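Local structure of DUF72 domain-containing protein (Thermotoga maritima, 1VPQ) at residues Leu55-Tyr60 with Phe81-Pro86; Asn106-Ile111 with Tyr148-Ala153; Phe127-Lys132 with Phe156-Trp161; Glu182-Gly187 with His205-Arg210. The protein is of unknown function but belongs to the DUF72 family and has a TIM-barrel-like fold. All coordinates share one frame; numbering follows the deposited sequence.

Contact 1 of 4, residues Leu55-Tyr60 with Phe81-Pro86; sequences LNFTYY and FTVKTP. With SO4 (sulfate ion), chain B.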
# COMPACT_ATOMS: atom_id res chain seq x y z
N LEU A 55 0.46 -3.96 -5.19
CA LEU A 55 0.51 -5.41 -5.34
C LEU A 55 1.34 -6.15 -4.28
O LEU A 55 2.29 -5.61 -3.72
CB LEU A 55 1.03 -5.76 -6.74
CG LEU A 55 0.08 -5.36 -7.87
CD1 LEU A 55 0.78 -5.39 -9.21
CD2 LEU A 55 -1.16 -6.24 -7.90
N ASN A 56 0.93 -7.38 -4.01
CA ASN A 56 1.67 -8.28 -3.13
C ASN A 56 1.72 -9.65 -3.77
O ASN A 56 0.75 -10.41 -3.74
CB ASN A 56 1.00 -8.35 -1.75
CG ASN A 56 1.71 -9.30 -0.79
OD1 ASN A 56 2.92 -9.50 -0.87
ND2 ASN A 56 0.95 -9.89 0.12
N PHE A 57 2.87 -9.97 -4.36
CA PHE A 57 3.05 -11.22 -5.08
C PHE A 57 3.43 -12.32 -4.12
O PHE A 57 4.45 -12.25 -3.45
CB PHE A 57 4.14 -11.07 -6.14
CG PHE A 57 3.84 -10.02 -7.15
CD1 PHE A 57 2.97 -10.28 -8.20
CD2 PHE A 57 4.40 -8.75 -7.05
CE1 PHE A 57 2.68 -9.30 -9.14
CE2 PHE A 57 4.12 -7.77 -7.97
CZ PHE A 57 3.26 -8.04 -9.02
N THR A 58 2.58 -13.33 -4.04
CA THR A 58 2.86 -14.53 -3.27
C THR A 58 2.56 -15.73 -4.16
O THR A 58 2.30 -15.56 -5.36
CB THR A 58 2.01 -14.58 -2.00
OG1 THR A 58 0.66 -14.88 -2.34
CG2 THR A 58 2.06 -13.25 -1.26
N TYR A 59 2.59 -16.93 -3.58
CA TYR A 59 2.21 -18.14 -4.31
C TYR A 59 0.77 -18.54 -4.00
O TYR A 59 0.31 -19.60 -4.43
CB TYR A 59 3.15 -19.28 -3.94
CG TYR A 59 4.60 -18.86 -3.92
CD1 TYR A 59 5.37 -18.90 -5.09
CD2 TYR A 59 5.21 -18.43 -2.74
CE1 TYR A 59 6.71 -18.52 -5.08
CE2 TYR A 59 6.54 -18.05 -2.72
CZ TYR A 59 7.29 -18.10 -3.89
OH TYR A 59 8.61 -17.72 -3.88
N TYR A 60 0.07 -17.69 -3.26
CA TYR A 60 -1.36 -17.87 -2.98
C TYR A 60 -2.21 -16.69 -3.48
O TYR A 60 -3.43 -16.72 -3.34
CB TYR A 60 -1.61 -18.10 -1.47
CG TYR A 60 -0.94 -17.11 -0.55
CD1 TYR A 60 0.36 -17.33 -0.10
CD2 TYR A 60 -1.59 -15.96 -0.12
CE1 TYR A 60 1.00 -16.43 0.75
CE2 TYR A 60 -0.96 -15.04 0.72
CZ TYR A 60 0.34 -15.29 1.16
OH TYR A 60 0.98 -14.41 1.99
N PHE A 81 2.53 0.97 -10.55
CA PHE A 81 2.20 0.21 -9.37
C PHE A 81 3.19 0.41 -8.24
O PHE A 81 4.26 0.97 -8.43
CB PHE A 81 1.99 -1.28 -9.71
CG PHE A 81 3.21 -1.96 -10.23
CD1 PHE A 81 3.64 -1.77 -11.54
CD2 PHE A 81 3.93 -2.84 -9.42
CE1 PHE A 81 4.77 -2.41 -12.01
CE2 PHE A 81 5.06 -3.50 -9.89
CZ PHE A 81 5.49 -3.28 -11.18
N THR A 82 2.76 -0.01 -7.05
CA THR A 82 3.62 -0.13 -5.87
C THR A 82 3.61 -1.59 -5.44
O THR A 82 2.68 -2.33 -5.75
CB THR A 82 3.12 0.73 -4.71
OG1 THR A 82 1.81 0.30 -4.32
CG2 THR A 82 3.08 2.20 -5.09
N VAL A 83 4.65 -2.00 -4.73
CA VAL A 83 4.84 -3.42 -4.42
C VAL A 83 5.24 -3.62 -2.96
O VAL A 83 6.06 -2.88 -2.43
CB VAL A 83 5.94 -4.07 -5.31
CG1 VAL A 83 5.83 -5.60 -5.29
CG2 VAL A 83 5.81 -3.61 -6.72
N LYS A 84 4.67 -4.65 -2.33
CA LYS A 84 5.08 -5.06 -0.99
C LYS A 84 6.40 -5.84 -1.05
O LYS A 84 6.59 -6.69 -1.93
CB LYS A 84 4.00 -5.90 -0.31
CG LYS A 84 2.89 -5.10 0.33
CD LYS A 84 2.08 -5.97 1.27
CE LYS A 84 1.13 -5.14 2.13
NZ LYS A 84 0.44 -5.97 3.16
N THR A 85 7.30 -5.55 -0.10
CA THR A 85 8.52 -6.34 0.09
C THR A 85 8.12 -7.78 0.43
O THR A 85 6.97 -8.02 0.82
CB THR A 85 9.40 -5.82 1.27
OG1 THR A 85 8.69 -5.96 2.50
CG2 THR A 85 9.83 -4.37 1.06
N PRO A 86 9.07 -8.73 0.31
CA PRO A 86 8.75 -10.09 0.73
C PRO A 86 8.33 -10.14 2.21
O PRO A 86 8.71 -9.25 2.98
CB PRO A 86 10.05 -10.87 0.50
CG PRO A 86 10.82 -10.04 -0.47
CD PRO A 86 10.46 -8.62 -0.18
S SO4 B . -2.29 -4.89 5.33
O1 SO4 B . -1.57 -3.85 6.06
O2 SO4 B . -1.98 -6.20 5.88
O3 SO4 B . -3.72 -4.63 5.47
O4 SO4 B . -1.88 -4.86 3.93
O HOH W 1 5.49 -8.64 -3.37
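Neighbouring parallel strands of the TIM-barrel-like sheet meet here, strand 52-55 running out beside strand 80-84, with Leu55 in register with Val83. Leu55 is gripped through both its backbone polar atoms: its N donates to Thr82 O at 2.8 Å, and its O accepts from Lys84 N at 2.9 Å, nearly along the C=O axis. The CA of Val83 adds a CA-H...O contact to the same Leu55 O. Beyond Asn56 the backbones part, and a water bridges them, accepting from Phe57 N and donating to Lys84 O.

The side chains of Leu55 and Val83 share one face of the sheet. Leu55 CD1 reaches Phe81 CD2 at 4.1 Å, the two side chains crossing at about a right angle. Val83 CG1, anti to the backbone N (chi1 -163°), meets the edge of the Phe57 ring at CE2, 3.8 Å away. Phe68 packs against both the Phe57 and Phe81 rings, and Trp65 meets Phe57 edge-to-face.

Asn56 lies against the aliphatic part of Lys84, its CG 3.9 Å from Lys84 CD and its OD1 near Lys84 CB. That lysine chain runs extended beyond CG and carries the ammonium to a sulfate, probably from the crystallisation liquor, and to Gln126 OE1. Lys84 NZ donates to sulfate O4 at 2.7 Å.

Contact 2 of 4, residues Asn106-Ile111 with Tyr148-Ala153; sequences NFTRQI and YPYELA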
# COMPACT_ATOMS: atom_id res chain seq x y z
N ASN A 106 17.84 -10.17 -3.73
CA ASN A 106 17.11 -11.17 -4.51
C ASN A 106 15.83 -10.57 -5.09
O ASN A 106 15.56 -10.68 -6.28
CB ASN A 106 16.77 -12.35 -3.61
CG ASN A 106 16.23 -13.53 -4.37
OD1 ASN A 106 15.07 -13.90 -4.22
ND2 ASN A 106 17.08 -14.14 -5.20
N PHE A 107 15.07 -9.93 -4.21
CA PHE A 107 13.82 -9.23 -4.55
C PHE A 107 14.05 -8.10 -5.55
O PHE A 107 13.24 -7.91 -6.45
CB PHE A 107 13.20 -8.67 -3.27
CG PHE A 107 12.11 -7.66 -3.49
CD1 PHE A 107 10.81 -8.07 -3.77
CD2 PHE A 107 12.37 -6.30 -3.37
CE1 PHE A 107 9.80 -7.14 -3.94
CE2 PHE A 107 11.37 -5.36 -3.54
CZ PHE A 107 10.08 -5.78 -3.83
N THR A 108 15.14 -7.36 -5.39
CA THR A 108 15.47 -6.26 -6.31
C THR A 108 15.61 -6.78 -7.73
O THR A 108 15.12 -6.17 -8.68
CB THR A 108 16.78 -5.55 -5.90
OG1 THR A 108 16.65 -5.01 -4.58
CG2 THR A 108 17.10 -4.41 -6.86
N ARG A 109 16.29 -7.92 -7.86
CA ARG A 109 16.46 -8.59 -9.15
C ARG A 109 15.10 -8.87 -9.79
O ARG A 109 14.89 -8.54 -10.95
CB ARG A 109 17.26 -9.88 -8.98
N GLN A 110 14.18 -9.47 -9.03
CA GLN A 110 12.84 -9.76 -9.55
C GLN A 110 12.24 -8.51 -10.17
O GLN A 110 11.85 -8.51 -11.33
CB GLN A 110 11.85 -10.27 -8.49
CG GLN A 110 12.40 -11.16 -7.39
CD GLN A 110 13.04 -12.40 -7.92
OE1 GLN A 110 12.44 -13.14 -8.70
NE2 GLN A 110 14.27 -12.66 -7.49
N ILE A 111 12.20 -7.43 -9.39
CA ILE A 111 11.50 -6.20 -9.80
C ILE A 111 12.39 -5.17 -10.51
O ILE A 111 11.93 -4.07 -10.81
CB ILE A 111 10.82 -5.51 -8.59
CG1 ILE A 111 11.86 -4.98 -7.60
CG2 ILE A 111 9.84 -6.48 -7.92
CD1 ILE A 111 11.31 -3.99 -6.62
N TYR A 148 18.37 -1.85 0.27
CA TYR A 148 17.49 -1.50 -0.85
C TYR A 148 17.62 -0.02 -1.21
O TYR A 148 17.12 0.83 -0.48
CB TYR A 148 16.04 -1.79 -0.47
CG TYR A 148 15.09 -1.70 -1.65
CD1 TYR A 148 15.10 -2.66 -2.66
CD2 TYR A 148 14.18 -0.64 -1.76
CE1 TYR A 148 14.24 -2.57 -3.73
CE2 TYR A 148 13.32 -0.55 -2.83
CZ TYR A 148 13.35 -1.52 -3.81
OH TYR A 148 12.49 -1.42 -4.86
N PRO A 149 18.27 0.30 -2.35
CA PRO A 149 18.56 1.69 -2.74
C PRO A 149 17.49 2.45 -3.55
O PRO A 149 17.80 3.49 -4.11
CB PRO A 149 19.81 1.54 -3.60
CG PRO A 149 19.57 0.26 -4.33
CD PRO A 149 18.80 -0.64 -3.36
N TYR A 150 16.27 1.94 -3.61
CA TYR A 150 15.22 2.58 -4.40
C TYR A 150 14.12 3.10 -3.51
O TYR A 150 14.15 2.90 -2.30
CB TYR A 150 14.68 1.61 -5.45
CG TYR A 150 15.76 1.07 -6.34
CD1 TYR A 150 16.53 1.92 -7.12
CD2 TYR A 150 16.04 -0.29 -6.38
CE1 TYR A 150 17.54 1.45 -7.92
CE2 TYR A 150 17.06 -0.78 -7.19
CZ TYR A 150 17.80 0.10 -7.96
OH TYR A 150 18.80 -0.37 -8.77
N GLU A 151 13.14 3.77 -4.10
CA GLU A 151 12.08 4.42 -3.34
C GLU A 151 11.42 3.44 -2.36
O GLU A 151 10.83 2.45 -2.78
CB GLU A 151 11.04 5.05 -4.27
CG GLU A 151 11.49 6.37 -4.91
CD GLU A 151 11.50 7.55 -3.96
OE1 GLU A 151 11.11 7.39 -2.78
OE2 GLU A 151 11.91 8.66 -4.38
N LEU A 152 11.53 3.75 -1.07
CA LEU A 152 11.00 2.93 0.02
C LEU A 152 10.01 3.70 0.90
O LEU A 152 10.20 4.89 1.18
CB LEU A 152 12.16 2.42 0.88
CG LEU A 152 11.83 1.35 1.92
CD1 LEU A 152 11.39 0.05 1.26
CD2 LEU A 152 13.01 1.09 2.84
N ALA A 153 8.96 3.00 1.32
CA ALA A 153 7.96 3.50 2.26
C ALA A 153 7.69 2.47 3.35
O ALA A 153 7.69 1.26 3.08
CB ALA A 153 6.66 3.87 1.56
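Tyr148, in the chain leading into strand 152-155, turns its ring to helix 101-116, meeting Phe107, Thr108 and Ile111. From CB, chi1 of -170° sets CG anti to the backbone N, and the ring then extends toward the helix. Along one edge, CD1 comes first, 3.4 Å from Thr108 OG1, which lies near the ring plane. The next atom, CE1, is almost as near that oxygen and also faces the rim of Phe107, whose CE2 lies 4.0 Å away. At the tip, OH meets the methyl Ile111 CD1 at 3.3 Å, the two side chains crossing at about a right angle; the hydroxyl's hydrogen-bond partner is Thr123 OG1 on strand 120-126.

Ile111 CG1 sits between the backbone N and the carbonyl carbon (chi1 67°) and covers one face of the Phe107 ring, offset toward the rim. Thr108 divides its branches between the two tyrosines: OG1 packs at the edge of Tyr148, while CG2 touches the edge of Tyr150 at CE2, 3.6 Å away and in the ring plane. One face of the Tyr150 ring is covered over its centre by Pro149 CG.

This is helix-to-loop packing on the outside of the TIM-barrel-like sheet, burying 185 Å² between the segments. Both hydroxyls find their hydrogen bonds outside the pair, Thr108 OG1 at Met104 O one turn back in its helix and Tyr148 OH at Thr123, which implies that the joint itself rests on van der Waals contacts between ring edges, methyls and these two oxygens.

Contact 3 of 4, residues Phe127-Lys132 with Phe156-Trp161; sequences FPFSFK and FRHYSW. With SO4 (sulfate ion), chain C; SO4 (sulfate ion), chain B.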
# COMPACT_ATOMS: atom_id res chain seq x y z
N PHE A 127 4.69 -3.48 8.44
CA PHE A 127 5.06 -4.30 9.58
C PHE A 127 3.86 -4.66 10.44
O PHE A 127 2.95 -3.85 10.58
CB PHE A 127 6.10 -3.56 10.40
CG PHE A 127 7.42 -3.46 9.72
CD1 PHE A 127 7.68 -2.43 8.83
CD2 PHE A 127 8.41 -4.42 9.93
CE1 PHE A 127 8.89 -2.34 8.18
CE2 PHE A 127 9.62 -4.35 9.29
CZ PHE A 127 9.87 -3.31 8.41
N PRO A 128 3.86 -5.87 11.02
CA PRO A 128 2.70 -6.31 11.79
C PRO A 128 2.61 -5.66 13.18
O PRO A 128 3.48 -4.86 13.57
CB PRO A 128 2.91 -7.82 11.90
CG PRO A 128 4.38 -8.00 11.83
CD PRO A 128 4.93 -6.88 11.00
N PHE A 129 1.54 -6.00 13.88
CA PHE A 129 1.25 -5.50 15.23
C PHE A 129 2.38 -5.83 16.20
O PHE A 129 2.73 -5.01 17.05
CB PHE A 129 -0.06 -6.12 15.73
CG PHE A 129 -0.58 -5.50 17.00
CD1 PHE A 129 -1.14 -4.24 16.98
CD2 PHE A 129 -0.53 -6.20 18.20
CE1 PHE A 129 -1.63 -3.67 18.15
CE2 PHE A 129 -1.02 -5.64 19.36
CZ PHE A 129 -1.57 -4.37 19.34
N SER A 130 2.94 -7.03 16.05
CA SER A 130 4.05 -7.52 16.89
C SER A 130 5.37 -6.76 16.73
O SER A 130 6.24 -6.87 17.58
CB SER A 130 4.31 -8.99 16.58
OG SER A 130 4.63 -9.14 15.21
N PHE A 131 5.54 -6.03 15.64
CA PHE A 131 6.71 -5.17 15.45
C PHE A 131 6.52 -3.92 16.30
O PHE A 131 5.62 -3.13 16.05
CB PHE A 131 6.84 -4.79 13.97
CG PHE A 131 8.14 -4.10 13.60
CD1 PHE A 131 9.35 -4.77 13.71
CD2 PHE A 131 8.14 -2.82 13.08
CE1 PHE A 131 10.54 -4.17 13.34
CE2 PHE A 131 9.33 -2.21 12.70
CZ PHE A 131 10.53 -2.89 12.84
N LYS A 132 7.37 -3.77 17.32
CA LYS A 132 7.28 -2.67 18.28
C LYS A 132 8.51 -1.76 18.24
O LYS A 132 9.59 -2.18 17.86
CB LYS A 132 7.12 -3.20 19.71
CG LYS A 132 5.93 -4.11 19.94
CD LYS A 132 6.06 -4.80 21.30
CE LYS A 132 4.76 -5.46 21.75
NZ LYS A 132 4.00 -6.09 20.61
N PHE A 156 3.72 1.21 10.03
CA PHE A 156 3.66 0.52 11.32
C PHE A 156 2.23 0.24 11.75
O PHE A 156 1.31 1.00 11.43
CB PHE A 156 4.32 1.35 12.42
CG PHE A 156 5.62 1.98 12.01
CD1 PHE A 156 6.79 1.23 12.02
CD2 PHE A 156 5.67 3.31 11.63
CE1 PHE A 156 8.01 1.82 11.64
CE2 PHE A 156 6.88 3.91 11.26
CZ PHE A 156 8.05 3.16 11.27
N ARG A 157 2.05 -0.86 12.48
CA ARG A 157 0.76 -1.25 13.03
C ARG A 157 0.68 -0.97 14.54
O ARG A 157 -0.41 -0.74 15.06
CB ARG A 157 0.52 -2.74 12.80
CG ARG A 157 -0.90 -3.21 13.15
CD ARG A 157 -1.79 -3.07 11.95
NE ARG A 157 -1.67 -4.24 11.09
CZ ARG A 157 -1.77 -4.24 9.76
NH1 ARG A 157 -1.97 -3.11 9.09
NH2 ARG A 157 -1.66 -5.38 9.10
N HIS A 158 1.81 -0.98 15.23
CA HIS A 158 1.82 -0.88 16.69
C HIS A 158 1.94 0.59 17.14
O HIS A 158 2.73 1.36 16.57
CB HIS A 158 2.97 -1.73 17.25
CG HIS A 158 2.84 -2.03 18.72
ND1 HIS A 158 3.60 -1.40 19.68
CD2 HIS A 158 2.04 -2.90 19.38
CE1 HIS A 158 3.27 -1.87 20.87
NE2 HIS A 158 2.32 -2.78 20.72
N TYR A 159 1.16 0.95 18.16
CA TYR A 159 1.10 2.31 18.71
C TYR A 159 2.46 2.89 19.16
O TYR A 159 2.72 4.08 18.99
CB TYR A 159 0.10 2.35 19.89
CG TYR A 159 0.61 1.74 21.18
CD1 TYR A 159 0.61 0.35 21.36
CD2 TYR A 159 1.11 2.53 22.20
CE1 TYR A 159 1.09 -0.22 22.53
CE2 TYR A 159 1.60 1.97 23.37
CZ TYR A 159 1.59 0.59 23.53
OH TYR A 159 2.08 0.03 24.70
N SER A 160 3.31 2.03 19.73
CA SER A 160 4.63 2.41 20.25
C SER A 160 5.49 3.24 19.28
O SER A 160 6.42 3.93 19.71
CB SER A 160 5.41 1.15 20.64
OG SER A 160 5.56 0.27 19.55
N TRP A 161 5.18 3.15 17.99
CA TRP A 161 5.94 3.82 16.95
C TRP A 161 5.58 5.30 16.73
O TRP A 161 6.34 6.02 16.08
CB TRP A 161 5.78 3.07 15.62
CG TRP A 161 6.53 1.77 15.55
CD1 TRP A 161 6.00 0.51 15.67
CD2 TRP A 161 7.93 1.59 15.32
NE1 TRP A 161 6.99 -0.42 15.54
CE2 TRP A 161 8.18 0.21 15.33
CE3 TRP A 161 9.00 2.48 15.12
CZ2 TRP A 161 9.46 -0.32 15.15
CZ3 TRP A 161 10.27 1.95 14.94
CH2 TRP A 161 10.49 0.57 14.95
S SO4 C . -1.38 -7.75 11.93
O1 SO4 C . -1.01 -8.12 10.57
O2 SO4 C . -1.69 -8.94 12.70
O3 SO4 C . -0.28 -7.07 12.58
O4 SO4 C . -2.55 -6.88 11.91
S SO4 B . -2.29 -4.89 5.33
O1 SO4 B . -1.57 -3.85 6.06
O2 SO4 B . -1.98 -6.20 5.88
O3 SO4 B . -3.72 -4.63 5.47
O4 SO4 B . -1.88 -4.86 3.93
O HOH W 2 4.34 -2.32 13.58
O HOH W 3 1.46 -4.76 22.35
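The two loops run close at Phe127 with Phe156 and at Phe129 with Arg157, and the first folds into a type I beta turn from Pro128 to Phe131, closed by Phe131 N to Pro128 O. A water between them donates to Pro128 O and Phe131 O and accepts from Arg157 N.

His158 turns the edge at CD2 onto the face of Phe129, CD2 lying over the ring centre with the planes at 71°. Lys132 CG covers one face of the imidazole, 3.7 Å from its centroid, and Tyr159 CD1 the other. At its rim, His158 ND1 and Ser160 OG are hydrogen-bonded at 2.6 Å, which, with a water 2.7 Å from His158 NE2, helps to fix the rotation of the ring.

The loops follow adjacent strands, 120-126 and 152-155, at the C-terminal end of the TIM-barrel-like sheet, where such barrels usually keep their active site. Two sulfates, probably from the crystallisation liquor, lie at the edge of the Arg157 guanidinium. Arg157 bends at chi2 (90°) and chi3, and NE donates to O4 of the chain C sulfate at 2.9 Å, NH1 to O1 of the chain B sulfate at 3.1 Å.

Trp161 NE1 donates to Phe131 O at 3.1 Å, the oxygen in the indole plane but the donor well above the carbonyl plane. The Phe131 ring and the six-membered ring of Trp161 lie near parallel, planes at 20° and centroids 5.0 Å apart, but slid until they barely overlap. Phe156 CD1 covers a face of the indole, offset toward the rim. An alanine here would probably leave Phe131 O without this donor and the Phe131 and Phe156 rings without their indole neighbour.

Contact 4 of 4, residues Glu182-Gly187 with His205-Arg210; sequences EPKLPG and HGRNER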
# COMPACT_ATOMS: atom_id res chain seq x y z
N GLU A 182 -6.88 3.22 9.99
CA GLU A 182 -7.10 1.90 10.55
C GLU A 182 -8.21 2.02 11.57
O GLU A 182 -8.59 3.13 11.92
CB GLU A 182 -5.84 1.47 11.31
CG GLU A 182 -4.93 0.52 10.60
CD GLU A 182 -3.60 0.37 11.30
OE1 GLU A 182 -3.57 0.37 12.55
OE2 GLU A 182 -2.58 0.26 10.61
N PRO A 183 -8.71 0.89 12.10
CA PRO A 183 -9.65 0.95 13.23
C PRO A 183 -9.17 1.82 14.42
O PRO A 183 -7.96 1.94 14.67
CB PRO A 183 -9.78 -0.52 13.64
CG PRO A 183 -9.52 -1.28 12.40
CD PRO A 183 -8.47 -0.50 11.67
N LYS A 184 -10.12 2.43 15.11
CA LYS A 184 -9.83 3.31 16.25
C LYS A 184 -9.91 2.48 17.52
O LYS A 184 -10.84 2.61 18.33
CB LYS A 184 -10.78 4.52 16.30
CG LYS A 184 -10.97 5.24 14.96
CD LYS A 184 -9.66 5.53 14.24
CE LYS A 184 -9.87 6.45 13.04
NZ LYS A 184 -8.59 6.74 12.34
N LEU A 185 -8.91 1.62 17.69
CA LEU A 185 -8.90 0.63 18.76
C LEU A 185 -7.58 0.66 19.51
O LEU A 185 -6.57 1.15 18.98
CB LEU A 185 -9.11 -0.77 18.17
CG LEU A 185 -10.41 -1.01 17.38
CD1 LEU A 185 -10.26 -2.23 16.49
CD2 LEU A 185 -11.61 -1.17 18.31
N PRO A 186 -7.58 0.14 20.75
CA PRO A 186 -6.35 0.05 21.53
C PRO A 186 -5.18 -0.62 20.79
O PRO A 186 -5.35 -1.66 20.16
CB PRO A 186 -6.78 -0.80 22.74
CG PRO A 186 -8.23 -0.54 22.87
CD PRO A 186 -8.73 -0.41 21.48
N GLY A 187 -4.02 0.02 20.84
CA GLY A 187 -2.78 -0.59 20.36
C GLY A 187 -2.37 -0.29 18.93
O GLY A 187 -1.20 -0.45 18.57
N HIS A 205 -7.52 1.07 5.50
CA HIS A 205 -7.91 -0.32 5.76
C HIS A 205 -9.35 -0.47 6.23
O HIS A 205 -9.80 -1.59 6.52
CB HIS A 205 -7.00 -0.93 6.84
CG HIS A 205 -5.54 -0.84 6.53
ND1 HIS A 205 -4.98 -1.45 5.44
CD2 HIS A 205 -4.53 -0.22 7.18
CE1 HIS A 205 -3.68 -1.21 5.42
NE2 HIS A 205 -3.39 -0.46 6.47
N GLY A 206 -10.05 0.65 6.33
CA GLY A 206 -11.34 0.70 7.01
C GLY A 206 -11.18 0.70 8.52
O GLY A 206 -10.07 0.71 9.03
N ARG A 207 -12.30 0.67 9.23
CA ARG A 207 -12.32 0.86 10.67
C ARG A 207 -13.19 -0.16 11.37
O ARG A 207 -13.86 0.15 12.36
CB ARG A 207 -12.85 2.25 11.01
CG ARG A 207 -12.08 3.35 10.36
CD ARG A 207 -12.75 4.64 10.64
NE ARG A 207 -11.96 5.75 10.15
CZ ARG A 207 -12.33 7.02 10.24
NH1 ARG A 207 -13.49 7.36 10.80
NH2 ARG A 207 -11.53 7.96 9.75
N ASN A 208 -13.17 -1.39 10.85
CA ASN A 208 -13.90 -2.49 11.44
C ASN A 208 -13.51 -2.68 12.91
O ASN A 208 -12.37 -3.00 13.22
CB ASN A 208 -13.61 -3.77 10.64
CG ASN A 208 -14.49 -4.95 11.05
OD1 ASN A 208 -15.27 -4.86 12.00
ND2 ASN A 208 -14.35 -6.06 10.34
N GLU A 209 -14.48 -2.50 13.81
CA GLU A 209 -14.28 -2.70 15.25
C GLU A 209 -13.97 -4.14 15.66
O GLU A 209 -13.52 -4.39 16.77
CB GLU A 209 -15.53 -2.27 16.01
CG GLU A 209 -15.83 -0.78 15.93
CD GLU A 209 -17.19 -0.40 16.53
OE1 GLU A 209 -17.92 -1.31 17.00
OE2 GLU A 209 -17.50 0.81 16.52
N ARG A 210 -14.25 -5.08 14.75
CA ARG A 210 -14.00 -6.50 14.98
C ARG A 210 -12.64 -6.92 14.40
O ARG A 210 -12.35 -8.11 14.25
CB ARG A 210 -15.14 -7.31 14.35
CG ARG A 210 -15.39 -8.67 14.99
CD ARG A 210 -16.64 -9.36 14.43
O HOH W 4 -12.87 1.93 14.62
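A water joins the two loops, accepting from Lys184 N at 2.8 Å and donating to Arg207 O at 3.0 Å. Around this bridge the backbones press together, Pro183 CA standing 3.7 Å from Arg207 CA. The Pro183 ring fills the angle between carbonyls: CD meets Gly206 O at 3.3 Å, and CG meets Asn208 O at 3.4 Å. Farther along, Leu185 CD1 lies 3.9 Å from Glu209 O.

Lys184 lays CE over one face of the Arg207 guanidinium, 3.6 Å from NE, its chain bent at chi2 (-47°). The two positive ends come near each other, and Asp181 probably offsets their repulsion, taking a salt bridge from Lys184 NZ on OD1 and another from Arg207 NE on OD2. Arg207 NH1 makes a further salt bridge with Glu228 OE1. A methionine here would probably leave Asp181 OD2 and Glu228 OE1 without their arginine partner and take away the flat group beneath Lys184 CE.

Glu182 and His205 lie side by side, pointing the same way, with Glu182 CG at the imidazole edge, 3.5 Å from CD2. The imidazole nitrogens are held elsewhere, ND1 by Asn251 and NE2 by Glu155, and the ring lies close to a bound sulfate. Both loops leave the C-terminal ends of adjacent parallel strands, 176-181 and 199-204, and through Glu228 the second is tied to helix 226-240.

From the N terminus, contact 1 closes first, joining the end of strand 52-55 to strand 80-84 and closing the loop that contains helix 65-72. Contact 2 opens on helix 101-116 and closes at the entry to strand 152-155; before it closes, contact 3 begins after strand 120-126, and the two cross. Contact 4 follows in series, joining the loops after strands 176-181 and 199-204. Contacts 1 and 2 touch where Pro86 packs on Phe107. Contacts 3 and 4 meet through Gly187 O, which probably accepts from Tyr159 N. Contacts 1 and 3 share the chain B sulfate, so Lys84 at the end of strand 80-84 and Arg157 in the loop after strand 152-155 reach the same ion.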